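Local coordinates for protein Rubredoxin\:oxygen oxidoreductase (Desulfovibrio gigas, PDB 1E5D) that catalyses the four-electron reduction of dioxygen to two water molecules, using a diiron centre and flavin mononucleotide, at residues G14-N19 and N170-E175; I72-I77 and K99-S104; D157-I162 and A218-C223; M287-C292 and P320-T325; N336-A341 and D365-P370. All coordinates share one frame; numbering follows the deposited sequence.

Contact 1: G14-N19 and N170-E175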
# COMPACT_ATOMS: atom_id res chain seq x y z
N GLY A 14 -14.64 6.73 -30.32
CA GLY A 14 -14.26 5.95 -29.15
C GLY A 14 -15.24 6.06 -28.00
O GLY A 14 -16.45 6.06 -28.18
N ALA A 15 -14.71 6.17 -26.77
CA ALA A 15 -15.59 6.21 -25.62
C ALA A 15 -15.04 7.09 -24.51
O ALA A 15 -13.86 7.08 -24.19
CB ALA A 15 -15.79 4.79 -25.09
N ILE A 16 -15.97 7.84 -23.93
CA ILE A 16 -15.74 8.61 -22.73
C ILE A 16 -16.00 7.73 -21.51
O ILE A 16 -17.10 7.19 -21.35
CB ILE A 16 -16.62 9.87 -22.63
CG1 ILE A 16 -16.74 10.66 -23.92
CG2 ILE A 16 -16.10 10.75 -21.50
CD1 ILE A 16 -16.54 12.15 -23.77
N ASP A 17 -14.98 7.59 -20.68
CA ASP A 17 -15.14 6.73 -19.50
C ASP A 17 -15.26 7.58 -18.23
O ASP A 17 -14.31 7.75 -17.46
CB ASP A 17 -13.97 5.76 -19.46
CG ASP A 17 -14.15 4.61 -18.49
OD1 ASP A 17 -14.92 4.77 -17.53
OD2 ASP A 17 -13.49 3.56 -18.68
N TRP A 18 -16.45 8.13 -18.01
CA TRP A 18 -16.71 8.99 -16.87
C TRP A 18 -16.34 8.39 -15.53
O TRP A 18 -15.86 9.11 -14.65
CB TRP A 18 -18.20 9.32 -16.83
CG TRP A 18 -18.77 9.96 -18.05
CD1 TRP A 18 -19.34 9.36 -19.13
CD2 TRP A 18 -18.82 11.37 -18.29
NE1 TRP A 18 -19.75 10.32 -20.04
CE2 TRP A 18 -19.44 11.55 -19.54
CE3 TRP A 18 -18.40 12.48 -17.56
CZ2 TRP A 18 -19.64 12.82 -20.08
CZ3 TRP A 18 -18.61 13.74 -18.10
CH2 TRP A 18 -19.22 13.90 -19.35
N ASN A 19 -16.56 7.09 -15.35
CA ASN A 19 -16.44 6.47 -14.04
C ASN A 19 -15.05 5.97 -13.68
O ASN A 19 -14.85 5.51 -12.55
CB ASN A 19 -17.42 5.28 -13.95
CG ASN A 19 -18.85 5.73 -14.15
OD1 ASN A 19 -19.18 6.90 -13.98
ND2 ASN A 19 -19.73 4.81 -14.51
N ASN A 170 -5.91 12.23 -18.49
CA ASN A 170 -7.16 11.59 -18.08
C ASN A 170 -8.22 12.63 -17.77
O ASN A 170 -8.37 13.08 -16.63
CB ASN A 170 -6.87 10.68 -16.88
CG ASN A 170 -6.13 9.44 -17.35
OD1 ASN A 170 -5.21 8.97 -16.70
ND2 ASN A 170 -6.56 8.93 -18.50
N ILE A 171 -8.97 13.05 -18.78
CA ILE A 171 -10.07 13.97 -18.60
C ILE A 171 -11.32 13.47 -19.33
O ILE A 171 -11.31 13.35 -20.56
CB ILE A 171 -9.74 15.38 -19.14
CG1 ILE A 171 -8.59 16.07 -18.42
CG2 ILE A 171 -10.99 16.25 -19.13
CD1 ILE A 171 -8.39 17.50 -18.86
N ALA A 172 -12.36 13.17 -18.56
CA ALA A 172 -13.63 12.76 -19.18
C ALA A 172 -14.55 13.97 -19.21
O ALA A 172 -14.84 14.52 -18.14
CB ALA A 172 -14.28 11.60 -18.44
N ALA A 173 -14.97 14.40 -20.39
CA ALA A 173 -15.75 15.64 -20.44
C ALA A 173 -16.59 15.73 -21.70
O ALA A 173 -16.36 15.02 -22.67
CB ALA A 173 -14.80 16.83 -20.35
N SER A 174 -17.58 16.63 -21.68
CA SER A 174 -18.33 16.84 -22.92
C SER A 174 -17.43 17.52 -23.95
O SER A 174 -17.62 17.37 -25.15
CB SER A 174 -19.59 17.66 -22.70
OG SER A 174 -19.75 18.00 -21.33
N GLU A 175 -16.43 18.25 -23.47
CA GLU A 175 -15.49 19.03 -24.26
C GLU A 175 -14.37 18.11 -24.76
O GLU A 175 -13.73 17.45 -23.94
CB GLU A 175 -14.90 20.17 -23.47
CG GLU A 175 -15.79 21.19 -22.80
CD GLU A 175 -16.74 20.66 -21.75
OE1 GLU A 175 -16.35 20.42 -20.60
OE2 GLU A 175 -17.91 20.44 -22.14
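Ala173 O is the polar atom approached most closely across this contact, with Ile16 CD1 at 3.1 Å, a carbon-to-carbonyl approach. No hydrogen bond crosses between 14-19 and 170-175, so the contact rests on carbon surfaces laid against backbone; a weak bond from Ser174 OG to Glu175 OE2 at 3.2 Å stays inside 170-175. Ile16 and Ala172 form the apolar centre: Ile16 CG2, anti to the backbone N (chi1 to CG1 -44°), reaches Ala172 CB at 3.7 Å, while the other branch of the same isoleucine runs farther along the loop to Ala173. Above this pair sits the indole of Trp18. Ile16 CG2 and Ala172 CB lie beneath one and the same face, at 3.9 Å and 4.1 Å from the ring plane, both displaced toward its rim. The benzo part of the ring then passes obliquely along the backbone, with Trp18 CZ3 3.9 Å from Ala172 O. Asp17 takes little part; its side chain packs on Tyr55 and on strand 33-40, about 8 Å from the side chains of Asp83 and His226 of the diiron site. In the lactamase-type fold this surface contact joins the end of strand 10-17, paired with strand 33-40 in one sheet, to the loop that leads from strand 160-164 of the other sheet to helix 183-198.

Contact 2: I72-I77 and K99-S104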
# COMPACT_ATOMS: atom_id res chain seq x y z
N ILE A 72 -13.49 0.24 -44.00
CA ILE A 72 -12.16 0.57 -43.49
C ILE A 72 -11.14 -0.39 -44.08
O ILE A 72 -11.38 -1.61 -44.08
CB ILE A 72 -12.09 0.51 -41.96
CG1 ILE A 72 -12.92 1.58 -41.24
CG2 ILE A 72 -10.63 0.54 -41.51
CD1 ILE A 72 -12.99 1.35 -39.74
N ASP A 73 -10.01 0.10 -44.57
CA ASP A 73 -9.06 -0.84 -45.16
C ASP A 73 -7.88 -1.08 -44.22
O ASP A 73 -7.35 -2.18 -44.15
CB ASP A 73 -8.50 -0.34 -46.49
CG ASP A 73 -9.54 0.05 -47.51
OD1 ASP A 73 -10.11 -0.86 -48.14
OD2 ASP A 73 -9.77 1.27 -47.68
N TYR A 74 -7.50 -0.01 -43.54
CA TYR A 74 -6.28 -0.02 -42.76
C TYR A 74 -6.53 0.16 -41.27
O TYR A 74 -7.38 0.93 -40.84
CB TYR A 74 -5.35 1.11 -43.23
CG TYR A 74 -4.69 0.89 -44.56
CD1 TYR A 74 -4.49 -0.38 -45.09
CD2 TYR A 74 -4.25 1.99 -45.31
CE1 TYR A 74 -3.88 -0.55 -46.32
CE2 TYR A 74 -3.64 1.82 -46.54
CZ TYR A 74 -3.46 0.55 -47.04
OH TYR A 74 -2.85 0.39 -48.26
N LEU A 75 -5.74 -0.59 -40.52
CA LEU A 75 -5.73 -0.46 -39.06
C LEU A 75 -4.31 -0.11 -38.64
O LEU A 75 -3.39 -0.87 -38.93
CB LEU A 75 -6.22 -1.73 -38.38
CG LEU A 75 -7.69 -2.09 -38.62
CD1 LEU A 75 -8.02 -3.45 -38.04
CD2 LEU A 75 -8.59 -1.01 -38.03
N VAL A 76 -4.12 1.02 -37.98
CA VAL A 76 -2.76 1.32 -37.51
C VAL A 76 -2.69 1.14 -36.00
O VAL A 76 -3.31 1.91 -35.26
CB VAL A 76 -2.31 2.73 -37.90
CG1 VAL A 76 -1.02 3.08 -37.16
CG2 VAL A 76 -2.11 2.86 -39.40
N ILE A 77 -1.97 0.13 -35.53
CA ILE A 77 -1.88 -0.07 -34.08
C ILE A 77 -0.53 0.41 -33.55
O ILE A 77 0.50 -0.19 -33.80
CB ILE A 77 -2.08 -1.54 -33.69
CG1 ILE A 77 -3.27 -2.19 -34.41
CG2 ILE A 77 -2.25 -1.66 -32.18
CD1 ILE A 77 -4.56 -1.44 -34.13
N LYS A 99 -5.01 -4.29 -44.28
CA LYS A 99 -3.71 -4.28 -43.62
C LYS A 99 -3.77 -3.68 -42.23
O LYS A 99 -4.45 -2.72 -41.91
CB LYS A 99 -2.70 -3.50 -44.48
CG LYS A 99 -1.83 -4.39 -45.35
CD LYS A 99 -1.47 -3.71 -46.66
CE LYS A 99 -0.14 -4.23 -47.19
NZ LYS A 99 0.28 -5.47 -46.46
N ILE A 100 -2.98 -4.32 -41.37
CA ILE A 100 -2.80 -3.84 -40.01
C ILE A 100 -1.38 -3.29 -39.89
O ILE A 100 -0.44 -4.07 -40.02
CB ILE A 100 -2.99 -4.95 -38.97
CG1 ILE A 100 -4.38 -5.58 -38.97
CG2 ILE A 100 -2.63 -4.42 -37.58
CD1 ILE A 100 -4.50 -6.82 -38.12
N PHE A 101 -1.28 -1.99 -39.66
CA PHE A 101 0.03 -1.38 -39.50
C PHE A 101 0.42 -1.22 -38.03
O PHE A 101 -0.34 -0.66 -37.25
CB PHE A 101 0.07 -0.01 -40.19
CG PHE A 101 -0.09 -0.16 -41.70
CD1 PHE A 101 1.00 -0.48 -42.49
CD2 PHE A 101 -1.33 0.02 -42.29
CE1 PHE A 101 0.85 -0.61 -43.85
CE2 PHE A 101 -1.49 -0.10 -43.65
CZ PHE A 101 -0.39 -0.42 -44.42
N THR A 102 1.61 -1.71 -37.69
CA THR A 102 2.16 -1.59 -36.35
C THR A 102 3.68 -1.48 -36.40
O THR A 102 4.34 -1.79 -37.38
CB THR A 102 1.75 -2.78 -35.46
OG1 THR A 102 2.03 -2.44 -34.09
CG2 THR A 102 2.56 -4.01 -35.78
N SER A 103 4.25 -1.00 -35.29
CA SER A 103 5.70 -0.89 -35.25
C SER A 103 6.31 -2.29 -35.19
O SER A 103 5.65 -3.30 -34.94
CB SER A 103 6.17 -0.07 -34.06
OG SER A 103 6.03 -0.80 -32.85
N SER A 104 7.62 -2.35 -35.42
CA SER A 104 8.25 -3.67 -35.36
C SER A 104 8.14 -4.22 -33.95
O SER A 104 7.78 -5.38 -33.73
CB SER A 104 9.70 -3.56 -35.82
OG SER A 104 10.58 -4.06 -34.83
O HOH W 1 2.88 -0.43 -32.68
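Tyr74 and Phe101 make the tight part of this contact. Phe101 CE2 stands 3.3 Å above one face of the Tyr74 ring, toward the rim, while Tyr74 CG lies in plane at the phenylalanine edge. The planes meet at 85° with centroids 4.8 Å apart, a T-shaped stack. Val76 CG2 extends the same face of the sheet by packing 3.7 Å from Phe101 CB. On the opposite face Ile77 CG1 and Ile100 CG2 lie side by side at 3.9 Å, next to Leu88 and Ile92 of helix 88-95. That helix belongs to the connection between the two parallel strands, a beta-alpha-beta crossover of the lactamase-type domain. The backbone ladder between strands 74-77 and 99-103 includes Leu75 N to Lys99 O, 2.9 Å and nearly straight at 164°. Two further rungs, Phe101 N to Leu75 O and Ile77 N to Phe101 O, are modelled doubtfully short. The ends are looser. Lys99 is partly exposed, and its CB and CD rest by Tyr74. Past Ile77 no direct backbone bond joins the segments; a water donates to Ile77 O at 2.6 Å while accepting from Ser103 N, the N-cap residue of helix 104-114.

Contact 3: D157-I162 and A218-C223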
# COMPACT_ATOMS: atom_id res chain seq x y z
N ASP A 157 1.05 17.30 -44.17
CA ASP A 157 0.25 18.37 -44.79
C ASP A 157 -0.83 18.87 -43.85
O ASP A 157 -0.94 20.08 -43.63
CB ASP A 157 -0.31 17.87 -46.12
CG ASP A 157 0.82 17.74 -47.14
OD1 ASP A 157 1.46 18.77 -47.45
OD2 ASP A 157 1.06 16.60 -47.60
N GLU A 158 -1.63 17.98 -43.27
CA GLU A 158 -2.68 18.42 -42.35
C GLU A 158 -2.12 18.87 -41.01
O GLU A 158 -2.85 19.49 -40.23
CB GLU A 158 -3.69 17.29 -42.12
CG GLU A 158 -4.71 17.21 -43.25
CD GLU A 158 -4.29 16.22 -44.32
OE1 GLU A 158 -3.16 15.67 -44.23
OE2 GLU A 158 -5.09 16.00 -45.25
N LYS A 159 -0.85 18.57 -40.76
CA LYS A 159 -0.20 18.95 -39.51
C LYS A 159 -0.94 18.35 -38.32
O LYS A 159 -1.22 19.01 -37.33
CB LYS A 159 -0.08 20.47 -39.39
CG LYS A 159 0.89 21.06 -40.41
CD LYS A 159 1.33 22.45 -40.01
CE LYS A 159 1.07 23.46 -41.12
NZ LYS A 159 0.17 24.55 -40.66
N VAL A 160 -1.25 17.07 -38.47
CA VAL A 160 -1.95 16.26 -37.50
C VAL A 160 -1.03 15.19 -36.94
O VAL A 160 -0.58 14.30 -37.66
CB VAL A 160 -3.18 15.54 -38.09
CG1 VAL A 160 -3.98 14.88 -36.97
CG2 VAL A 160 -4.04 16.50 -38.89
N LEU A 161 -0.74 15.32 -35.65
CA LEU A 161 0.04 14.31 -34.95
C LEU A 161 -0.89 13.44 -34.10
O LEU A 161 -1.55 13.95 -33.19
CB LEU A 161 1.11 14.96 -34.08
CG LEU A 161 2.04 14.00 -33.34
CD1 LEU A 161 2.89 13.19 -34.31
CD2 LEU A 161 2.90 14.77 -32.35
N ILE A 162 -0.94 12.16 -34.43
CA ILE A 162 -1.68 11.16 -33.67
C ILE A 162 -0.69 10.38 -32.81
O ILE A 162 0.04 9.57 -33.40
CB ILE A 162 -2.47 10.24 -34.60
CG1 ILE A 162 -3.35 11.00 -35.61
CG2 ILE A 162 -3.29 9.24 -33.80
CD1 ILE A 162 -3.98 10.15 -36.69
N ALA A 218 5.45 20.06 -36.60
CA ALA A 218 4.87 21.24 -35.97
C ALA A 218 3.35 21.21 -36.12
O ALA A 218 2.77 21.82 -37.02
CB ALA A 218 5.43 22.53 -36.53
N PRO A 219 2.72 20.49 -35.21
CA PRO A 219 1.30 20.15 -35.32
C PRO A 219 0.36 21.34 -35.11
O PRO A 219 0.67 22.28 -34.39
CB PRO A 219 1.09 19.14 -34.19
CG PRO A 219 2.46 18.70 -33.79
CD PRO A 219 3.33 19.91 -33.99
N GLU A 220 -0.80 21.23 -35.75
CA GLU A 220 -1.95 22.09 -35.56
C GLU A 220 -2.96 21.37 -34.67
O GLU A 220 -3.80 21.97 -34.01
CB GLU A 220 -2.59 22.48 -36.89
CG GLU A 220 -2.59 23.99 -37.13
CD GLU A 220 -1.79 24.40 -38.35
OE1 GLU A 220 -2.37 24.42 -39.45
OE2 GLU A 220 -0.59 24.71 -38.21
N PHE A 221 -2.83 20.05 -34.66
CA PHE A 221 -3.61 19.13 -33.88
C PHE A 221 -2.77 18.01 -33.29
O PHE A 221 -2.09 17.28 -34.02
CB PHE A 221 -4.66 18.47 -34.77
CG PHE A 221 -5.80 19.38 -35.18
CD1 PHE A 221 -6.86 19.58 -34.31
CD2 PHE A 221 -5.78 20.01 -36.41
CE1 PHE A 221 -7.90 20.41 -34.68
CE2 PHE A 221 -6.83 20.84 -36.79
CZ PHE A 221 -7.88 21.03 -35.92
N ILE A 222 -2.82 17.84 -31.96
CA ILE A 222 -2.25 16.61 -31.41
C ILE A 222 -3.37 15.73 -30.87
O ILE A 222 -4.19 16.21 -30.09
CB ILE A 222 -1.21 16.84 -30.31
CG1 ILE A 222 0.05 17.52 -30.83
CG2 ILE A 222 -0.91 15.52 -29.61
CD1 ILE A 222 0.87 18.23 -29.78
N CYS A 223 -3.38 14.49 -31.31
CA CYS A 223 -4.44 13.53 -31.04
C CYS A 223 -3.93 12.34 -30.24
O CYS A 223 -3.40 11.38 -30.80
CB CYS A 223 -5.04 13.07 -32.38
SG CYS A 223 -5.63 14.43 -33.41
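Lys159 and Glu220 carry the charged part of the contact. Their side chains cross obliquely, and Lys159 NZ reaches Glu220 OE2 at 2.6 Å from the syn side, 17° out of the carboxylate plane. A weak bond to Glu220 OE1 adds to this salt bridge, so both carboxylate oxygens face one ammonium group, and Lys159 CD rests 3.4 Å from Ala218 O. Backbone bonds form the second group. Lys159 O is gripped twice, by Glu220 N at 2.8 Å and by the longer bond from Phe221 N at 3.3 Å. Beyond it the parallel ladder proceeds through Leu161 N to Phe221 O at 2.9 Å and Cys223 N to Leu161 O at 2.7 Å. Apolar contacts make up the third group and divide between the faces of the sheet. Val160 CG1 meets Cys223 SG at 3.9 Å on one, whereas Leu161 CB meets Pro219 CG at 4.0 Å on the other. Lys159, with positive phi (59°), and Val160 both face Phe155 in a G1 beta bulge, which opens strand 160-164 beside its antiparallel partner 151-155. Strand 221-224 flanks it on the other side and pairs with 230-231; helix 233-248 packs on Pro219 and Ile222, while strand 4-7 touches Val160 and Phe221.

Contact 4: M287-C292 and P320-T325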
# COMPACT_ATOMS: atom_id res chain seq x y z
N MET A 287 1.61 15.27 3.10
CA MET A 287 0.68 14.23 2.66
C MET A 287 0.78 12.94 3.46
O MET A 287 1.82 12.29 3.52
CB MET A 287 0.94 13.94 1.17
CG MET A 287 1.05 15.24 0.37
SD MET A 287 1.41 14.96 -1.38
CE MET A 287 -0.23 14.56 -1.97
N TRP A 288 -0.33 12.55 4.07
CA TRP A 288 -0.52 11.31 4.80
C TRP A 288 -0.79 10.14 3.87
O TRP A 288 -1.75 10.18 3.08
CB TRP A 288 -1.70 11.50 5.76
CG TRP A 288 -1.93 10.39 6.73
CD1 TRP A 288 -0.99 9.52 7.18
CD2 TRP A 288 -3.16 10.03 7.36
NE1 TRP A 288 -1.57 8.63 8.06
CE2 TRP A 288 -2.89 8.92 8.19
CE3 TRP A 288 -4.47 10.52 7.31
CZ2 TRP A 288 -3.87 8.29 8.97
CZ3 TRP A 288 -5.44 9.90 8.08
CH2 TRP A 288 -5.14 8.80 8.90
N CYS A 289 0.01 9.09 3.91
CA CYS A 289 -0.20 7.95 3.03
C CYS A 289 -1.55 7.27 3.23
O CYS A 289 -2.04 6.57 2.36
CB CYS A 289 0.89 6.88 3.24
SG CYS A 289 2.50 7.41 2.65
N LYS A 290 -2.18 7.45 4.39
CA LYS A 290 -3.47 6.78 4.56
C LYS A 290 -4.57 7.56 3.85
O LYS A 290 -5.64 7.00 3.63
CB LYS A 290 -3.80 6.61 6.03
CG LYS A 290 -3.88 5.18 6.53
CD LYS A 290 -2.61 4.73 7.21
CE LYS A 290 -2.91 3.87 8.43
NZ LYS A 290 -1.97 4.21 9.54
N ALA A 291 -4.32 8.82 3.50
CA ALA A 291 -5.27 9.71 2.85
C ALA A 291 -4.90 10.04 1.41
O ALA A 291 -5.68 10.63 0.66
CB ALA A 291 -5.35 11.02 3.63
N CYS A 292 -3.69 9.71 0.97
CA CYS A 292 -3.28 10.13 -0.37
C CYS A 292 -2.78 8.96 -1.19
O CYS A 292 -1.91 8.20 -0.78
CB CYS A 292 -2.16 11.17 -0.31
SG CYS A 292 -2.58 12.70 0.57
N PRO A 320 3.88 -0.19 5.91
CA PRO A 320 3.60 -0.78 4.61
C PRO A 320 3.29 0.26 3.54
O PRO A 320 3.83 0.21 2.43
CB PRO A 320 2.33 -1.60 4.88
CG PRO A 320 2.40 -1.93 6.33
CD PRO A 320 3.05 -0.77 7.00
N TYR A 321 2.42 1.20 3.87
CA TYR A 321 1.97 2.21 2.92
C TYR A 321 3.10 3.16 2.56
O TYR A 321 3.15 3.71 1.45
CB TYR A 321 0.80 2.99 3.51
CG TYR A 321 -0.49 2.20 3.56
CD1 TYR A 321 -0.70 1.17 2.66
CD2 TYR A 321 -1.47 2.49 4.49
CE1 TYR A 321 -1.87 0.43 2.68
CE2 TYR A 321 -2.65 1.76 4.52
CZ TYR A 321 -2.84 0.73 3.62
OH TYR A 321 -4.00 0.00 3.64
N VAL A 322 4.03 3.34 3.49
CA VAL A 322 5.21 4.14 3.14
C VAL A 322 6.09 3.37 2.17
O VAL A 322 6.58 3.89 1.17
CB VAL A 322 6.00 4.56 4.38
CG1 VAL A 322 7.25 5.32 3.96
CG2 VAL A 322 5.13 5.41 5.30
N ALA A 323 6.29 2.09 2.46
CA ALA A 323 7.05 1.22 1.58
C ALA A 323 6.43 1.15 0.19
O ALA A 323 7.13 1.27 -0.82
CB ALA A 323 7.15 -0.18 2.16
N GLY A 324 5.11 0.96 0.12
CA GLY A 324 4.46 0.86 -1.19
C GLY A 324 4.62 2.13 -2.01
O GLY A 324 4.82 2.09 -3.22
N THR A 325 4.51 3.28 -1.35
CA THR A 325 4.66 4.56 -2.03
C THR A 325 6.07 4.80 -2.51
O THR A 325 6.32 5.32 -3.60
CB THR A 325 4.24 5.69 -1.07
OG1 THR A 325 2.87 5.44 -0.71
CG2 THR A 325 4.33 7.05 -1.73
O HOH W 2 0.15 6.07 0.23
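Tyr321 receives Lys290 at its ring edge: Lys290 CD lies in the ring plane, 3.7 Å from Tyr321 CD2, and the two side chains cross at about a right angle. His294 of the second subunit makes an edge-to-face pair with this ring, at the dimer interface. The other flat group, Trp288, carries Lys290 CB 3.3 Å above one face and Ala291 N on that face, each displaced toward the rim; its ring also stacks with Tyr259. The bent lysine chain spans from the indole to the phenol edge, and NZ ends on Gly25 O of the second subunit and in a salt bridge with Asp260. Nearer the backbone, Cys289 CB meets Tyr321 CB at 3.9 Å, and with chi1 -70° placing SG beside its backbone N the sulfur lies 4.2 Å from Val322 CG2. A water links the Cys289 carbonyl to the Thr325 hydroxyl, donating to Cys289 O at 3.1 Å and to Thr325 OG1 at 2.9 Å. Thr325 OG1 in turn donates to Tyr321 O at 2.8 Å. Within the flavodoxin domain the contact sets the turn after edge strand 283-288 against the first residues of helix 320-331; Phe258 of strand 254-259 touches both Cys289 and Thr325, and helix 294-302 packs on Thr325.

Contact 5: N336-A341 and D365-P370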
# COMPACT_ATOMS: atom_id res chain seq x y z
N ASN A 336 16.68 15.10 -9.75
CA ASN A 336 16.99 16.43 -9.24
C ASN A 336 16.15 16.79 -8.02
O ASN A 336 15.47 17.81 -7.96
CB ASN A 336 16.81 17.51 -10.30
CG ASN A 336 17.23 17.10 -11.69
OD1 ASN A 336 18.39 16.78 -11.98
ND2 ASN A 336 16.24 17.10 -12.58
N LYS A 337 16.23 15.91 -7.03
CA LYS A 337 15.47 16.10 -5.80
C LYS A 337 16.37 16.00 -4.59
O LYS A 337 17.33 15.22 -4.58
CB LYS A 337 14.37 15.03 -5.71
CG LYS A 337 12.98 15.59 -5.96
CD LYS A 337 12.39 15.05 -7.25
CE LYS A 337 12.27 16.16 -8.27
NZ LYS A 337 10.88 16.52 -8.63
N ILE A 338 16.05 16.79 -3.57
CA ILE A 338 16.75 16.65 -2.29
C ILE A 338 15.90 15.79 -1.36
O ILE A 338 14.71 16.04 -1.19
CB ILE A 338 17.02 18.01 -1.64
CG1 ILE A 338 18.09 18.83 -2.36
CG2 ILE A 338 17.37 17.82 -0.17
CD1 ILE A 338 17.98 20.32 -2.10
N GLY A 339 16.52 14.78 -0.77
CA GLY A 339 15.84 13.88 0.14
C GLY A 339 15.99 14.30 1.59
O GLY A 339 16.84 15.11 1.94
N GLY A 340 15.13 13.72 2.42
CA GLY A 340 15.03 13.90 3.84
C GLY A 340 14.30 12.72 4.47
O GLY A 340 13.50 12.06 3.81
N ALA A 341 14.58 12.44 5.74
CA ALA A 341 13.91 11.34 6.42
C ALA A 341 13.76 11.61 7.91
O ALA A 341 14.50 12.35 8.55
CB ALA A 341 14.65 10.04 6.20
N ASP A 365 19.63 13.79 -3.04
CA ASP A 365 20.65 14.43 -2.20
C ASP A 365 20.16 14.55 -0.76
O ASP A 365 19.08 15.07 -0.50
CB ASP A 365 21.05 15.79 -2.76
CG ASP A 365 21.70 15.74 -4.13
OD1 ASP A 365 21.93 14.64 -4.69
OD2 ASP A 365 22.02 16.82 -4.66
N MET A 366 20.95 14.07 0.18
CA MET A 366 20.68 14.04 1.60
C MET A 366 21.63 14.94 2.39
O MET A 366 22.50 14.48 3.13
CB MET A 366 20.81 12.61 2.15
CG MET A 366 20.14 11.56 1.29
SD MET A 366 18.45 11.19 1.80
CE MET A 366 18.56 11.34 3.58
N PRO A 367 21.45 16.24 2.27
CA PRO A 367 22.34 17.17 2.97
C PRO A 367 22.21 17.04 4.48
O PRO A 367 23.14 17.26 5.26
CB PRO A 367 21.82 18.54 2.51
CG PRO A 367 20.41 18.31 2.11
CD PRO A 367 20.39 16.92 1.51
N ALA A 368 21.02 16.67 4.94
CA ALA A 368 20.83 16.58 6.39
C ALA A 368 20.62 15.14 6.84
O ALA A 368 20.05 14.29 6.17
CB ALA A 368 19.67 17.46 6.79
N THR A 369 21.14 14.87 8.03
CA THR A 369 21.03 13.60 8.71
C THR A 369 19.59 13.37 9.14
O THR A 369 18.96 14.31 9.63
CB THR A 369 21.94 13.57 9.96
OG1 THR A 369 22.71 14.78 10.02
CG2 THR A 369 22.93 12.43 9.87
N PRO A 370 19.05 12.18 8.96
CA PRO A 370 17.69 11.90 9.42
C PRO A 370 17.54 12.14 10.91
O PRO A 370 18.41 11.77 11.69
CB PRO A 370 17.50 10.41 9.11
CG PRO A 370 18.43 10.18 7.96
CD PRO A 370 19.64 11.01 8.29
O HOH W 3 18.79 15.38 3.83
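Met366 curls back on Gly339 through two torsions: chi1 at -45° sets CG beside the backbone N, and chi2 at -93° turns SD toward the neighbouring strand although CB starts away from it. The sulfur settles 4.0 Å from Gly339 C, on the side where this glycine carries no side chain. Ile338 contributes the second placement. Its chi1 of -71° puts CG1 anti to the carbonyl carbon and leaves CG2 anti to the backbone N, where CG2 meets Pro367 CD at 3.6 Å. Those two side chains cross at about a right angle, and Ile338 CG2 also lies 3.3 Å from Asp365 O. Two backbone bonds frame the single bridge between Ile338 and Asp365. Asp365 N donates to Lys337 O at 3.1 Å and Gly339 N to Asp365 O at 2.6 Å. Beyond Met366 direct pairing gives way to a water, which donates to Gly339 O at 2.7 Å and accepts from Ala368 N at 2.8 Å. The two segments meet again at Pro370, whose CB lies 4.1 Å from Ala341 CB. The acidic group of Asp365 is held by a salt bridge to Lys399 of helix 379-400, and Met366 packs on helix 350-361. This is the final beta-alpha-beta unit of a flavodoxin-like domain: strand 338-345, helix 350-361 and the loop that enters edge strand 371-374 of a five-stranded parallel sheet with order 2-1-3-4-5.

How the contacts relate
Contacts 1, 2 and 3 belong to the lactamase-type part of the chain, contacts 4 and 5 to the flavodoxin part. Contact 2 falls between the two segments of contact 1, and both reach the seven-stranded sheet, their centres 25 Å apart. Contact 3, in the six-stranded sheet, alternates with contact 1 along the chain: 157-162 falls between 14-19 and 170-175, and 218-223 follows; their centres are 21 Å apart. Contacts 4 and 5 follow in series on the five-stranded parallel sheet, centres 19 Å apart, with helix 320-331 leading to strand 338-345. Centres of contacts 2 and 5 are 49 Å apart, across the chain's centre, consistent with a lactamase-type diiron module and a flavodoxin FMN module in one subunit.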